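Local structure of nucleocapsid protein CP17 (6JJA) at residues A[65-69]-A[155-161]. The protein forms the T=1 icosahedral capsid of extra small virus, a satellite virus of the giant freshwater prawn, and probably encloses its single-stranded RNA genome. Numbering follows the deposited sequence.
Sequences ESGIY and TAKDPVP
With CG of Tyr-69 set opposite its carbonyl carbon (chi1 -53°), the phenol ring swings across to 155-161 and receives Pro-161 on one face. Atom CD of that proline is 3.8 Å from the ring centroid, displaced toward the CE2 rim, a CH-pi contact that shows how proline packs on an aromatic, since the ring nitrogen next to CD polarises its C-H bonds. Val-160 comes at the same ring obliquely, its CG1 lying 4.3 Å from CE1 of Tyr-69. At the exposed end the side chain of Lys-157 folds back at chi2 and chi3 and brings NZ within 2.6 Å of OE1 of Glu-65, in a hydrogen-bonded salt bridge that uses the syn side of the carboxylate, 33° out of its plane. The backbones draw close where CA of Gly-67 lies 4.2 Å from CA of Ala-156; Gly-67 has a positive phi (83°), a backbone shape that glycine adopts easily. Backbone hydrogen bonds pair Gly-67 with Thr-154 and Tyr-69 with Ile-152. The contact thus ties the start of strand 68-72 to the loop that leaves its neighbour 148-154 and crosses to strand 162-171 of the other sheet, a connection characteristic of the viral jelly-roll beta-barrel.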
ATOM      1  N   GLU A  65     -73.123 -43.002  20.595  1.00 58.26           N
ATOM      2  CA  GLU A  65     -72.861 -43.853  21.745  1.00 58.26           C
ATOM      3  C   GLU A  65     -71.925 -44.999  21.403  1.00 58.26           C
ATOM      4  O   GLU A  65     -71.281 -45.550  22.300  1.00 58.26           O
ATOM      5  CB  GLU A  65     -74.175 -44.388  22.302  1.00 58.26           C
ATOM      6  CG  GLU A  65     -75.123 -43.291  22.747  1.00 58.26           C
ATOM      7  CD  GLU A  65     -74.549 -42.433  23.850  1.00 58.26           C
ATOM      8  OE1 GLU A  65     -73.794 -42.969  24.691  1.00 58.26           O
ATOM      9  OE2 GLU A  65     -74.838 -41.220  23.870  1.00 58.26           O
ATOM     10  N   SER A  66     -71.845 -45.371  20.126  1.00 53.95           N
ATOM     11  CA  SER A  66     -70.858 -46.349  19.694  1.00 53.95           C
ATOM     12  C   SER A  66     -69.437 -45.872  19.947  1.00 53.95           C
ATOM     13  O   SER A  66     -68.519 -46.691  20.049  1.00 53.95           O
ATOM     14  CB  SER A  66     -71.048 -46.644  18.210  1.00 53.95           C
ATOM     15  OG  SER A  66     -70.053 -47.525  17.731  1.00 53.95           O
ATOM     16  N   GLY A  67     -69.235 -44.564  20.063  1.00 51.05           N
ATOM     17  CA  GLY A  67     -67.913 -43.994  20.120  1.00 51.05           C
ATOM     18  C   GLY A  67     -67.254 -43.784  18.777  1.00 51.05           C
ATOM     19  O   GLY A  67     -66.090 -43.371  18.736  1.00 51.05           O
ATOM     20  N   ILE A  68     -67.957 -44.043  17.682  1.00 47.38           N
ATOM     21  CA  ILE A  68     -67.398 -43.971  16.340  1.00 47.38           C
ATOM     22  C   ILE A  68     -68.145 -42.896  15.573  1.00 47.38           C
ATOM     23  O   ILE A  68     -69.373 -42.948  15.450  1.00 47.38           O
ATOM     24  CB  ILE A  68     -67.483 -45.319  15.617  1.00 47.38           C
ATOM     25  CG1 ILE A  68     -66.769 -46.397  16.416  1.00 47.38           C
ATOM     26  CG2 ILE A  68     -66.862 -45.218  14.257  1.00 47.38           C
ATOM     27  CD1 ILE A  68     -67.242 -47.765  16.100  1.00 47.38           C
ATOM     28  N   TYR A  69     -67.400 -41.933  15.042  1.00 45.45           N
ATOM     29  CA  TYR A  69     -67.957 -40.771  14.371  1.00 45.45           C
ATOM     30  C   TYR A  69     -67.508 -40.805  12.922  1.00 45.45           C
ATOM     31  O   TYR A  69     -66.331 -40.590  12.623  1.00 45.45           O
ATOM     32  CB  TYR A  69     -67.526 -39.482  15.063  1.00 45.45           C
ATOM     33  CG  TYR A  69     -67.826 -39.484  16.540  1.00 45.45           C
ATOM     34  CD1 TYR A  69     -69.064 -39.100  17.019  1.00 45.45           C
ATOM     35  CD2 TYR A  69     -66.875 -39.886  17.454  1.00 45.45           C
ATOM     36  CE1 TYR A  69     -69.337 -39.113  18.358  1.00 45.45           C
ATOM     37  CE2 TYR A  69     -67.143 -39.902  18.796  1.00 45.45           C
ATOM     38  CZ  TYR A  69     -68.378 -39.515  19.243  1.00 45.45           C
ATOM     39  OH  TYR A  69     -68.643 -39.530  20.590  1.00 45.45           O
ATOM     40  N   THR A 155     -63.275 -43.764  22.543  1.00 53.97           N
ATOM     41  CA  THR A 155     -63.862 -44.689  23.496  1.00 53.97           C
ATOM     42  C   THR A 155     -65.297 -44.279  23.792  1.00 53.97           C
ATOM     43  O   THR A 155     -65.625 -43.095  23.874  1.00 53.97           O
ATOM     44  CB  THR A 155     -63.045 -44.716  24.782  1.00 53.97           C
ATOM     45  OG1 THR A 155     -61.795 -45.377  24.545  1.00 53.97           O
ATOM     46  CG2 THR A 155     -63.796 -45.444  25.870  1.00 53.97           C
ATOM     47  N   ALA A 156     -66.167 -45.272  23.932  1.00 56.66           N
ATOM     48  CA  ALA A 156     -67.560 -44.990  24.228  1.00 56.66           C
ATOM     49  C   ALA A 156     -67.677 -44.259  25.556  1.00 56.66           C
ATOM     50  O   ALA A 156     -66.796 -44.349  26.413  1.00 56.66           O
ATOM     51  CB  ALA A 156     -68.365 -46.280  24.261  1.00 56.66           C
ATOM     52  N   LYS A 157     -68.770 -43.518  25.718  1.00 59.39           N
ATOM     53  CA  LYS A 157     -68.992 -42.712  26.913  1.00 59.39           C
ATOM     54  C   LYS A 157     -67.932 -41.620  27.018  1.00 59.39           C
ATOM     55  O   LYS A 157     -67.362 -41.370  28.083  1.00 59.39           O
ATOM     56  CB  LYS A 157     -69.006 -43.580  28.173  1.00 59.39           C
ATOM     57  CG  LYS A 157     -70.056 -44.673  28.180  1.00 59.39           C
ATOM     58  CD  LYS A 157     -71.456 -44.114  28.336  1.00 59.39           C
ATOM     59  CE  LYS A 157     -72.160 -43.934  26.997  1.00 59.39           C
ATOM     60  NZ  LYS A 157     -73.575 -43.543  27.177  1.00 59.39           N
ATOM     61  N   ASP A 158     -67.664 -40.973  25.896  1.00 54.52           N
ATOM     62  CA  ASP A 158     -66.690 -39.902  25.813  1.00 54.52           C
ATOM     63  C   ASP A 158     -67.322 -38.686  25.158  1.00 54.52           C
ATOM     64  O   ASP A 158     -68.324 -38.803  24.443  1.00 54.52           O
ATOM     65  CB  ASP A 158     -65.466 -40.332  24.999  1.00 54.52           C
ATOM     66  CG  ASP A 158     -64.473 -41.121  25.811  1.00 54.52           C
ATOM     67  OD1 ASP A 158     -64.884 -41.760  26.803  1.00 54.52           O
ATOM     68  OD2 ASP A 158     -63.282 -41.118  25.445  1.00 54.52           O
ATOM     69  N   PRO A 159     -66.764 -37.501  25.376  1.00 49.92           N
ATOM     70  CA  PRO A 159     -67.279 -36.322  24.687  1.00 49.92           C
ATOM     71  C   PRO A 159     -67.075 -36.432  23.187  1.00 49.92           C
ATOM     72  O   PRO A 159     -66.341 -37.285  22.688  1.00 49.92           O
ATOM     73  CB  PRO A 159     -66.455 -35.174  25.276  1.00 49.92           C
ATOM     74  CG  PRO A 159     -65.884 -35.703  26.519  1.00 49.92           C
ATOM     75  CD  PRO A 159     -65.685 -37.153  26.308  1.00 49.92           C
ATOM     76  N   VAL A 160     -67.753 -35.555  22.470  1.00 46.51           N
ATOM     77  CA  VAL A 160     -67.640 -35.541  21.011  1.00 46.51           C
ATOM     78  C   VAL A 160     -66.317 -34.900  20.619  1.00 46.51           C
ATOM     79  O   VAL A 160     -65.921 -33.888  21.223  1.00 46.51           O
ATOM     80  CB  VAL A 160     -68.816 -34.794  20.399  1.00 46.51           C
ATOM     81  CG1 VAL A 160     -68.794 -34.913  18.913  1.00 46.51           C
ATOM     82  CG2 VAL A 160     -70.107 -35.340  20.940  1.00 46.51           C
ATOM     83  N   PRO A 161     -65.606 -35.436  19.635  1.00 42.01           N
ATOM     84  CA  PRO A 161     -64.346 -34.826  19.222  1.00 42.01           C
ATOM     85  C   PRO A 161     -64.563 -33.600  18.352  1.00 42.01           C
ATOM     86  O   PRO A 161     -65.671 -33.258  17.936  1.00 42.01           O
ATOM     87  CB  PRO A 161     -63.658 -35.944  18.448  1.00 42.01           C
ATOM     88  CG  PRO A 161     -64.754 -36.752  17.944  1.00 42.01           C
ATOM     89  CD  PRO A 161     -65.804 -36.735  18.979  1.00 42.01           C
TER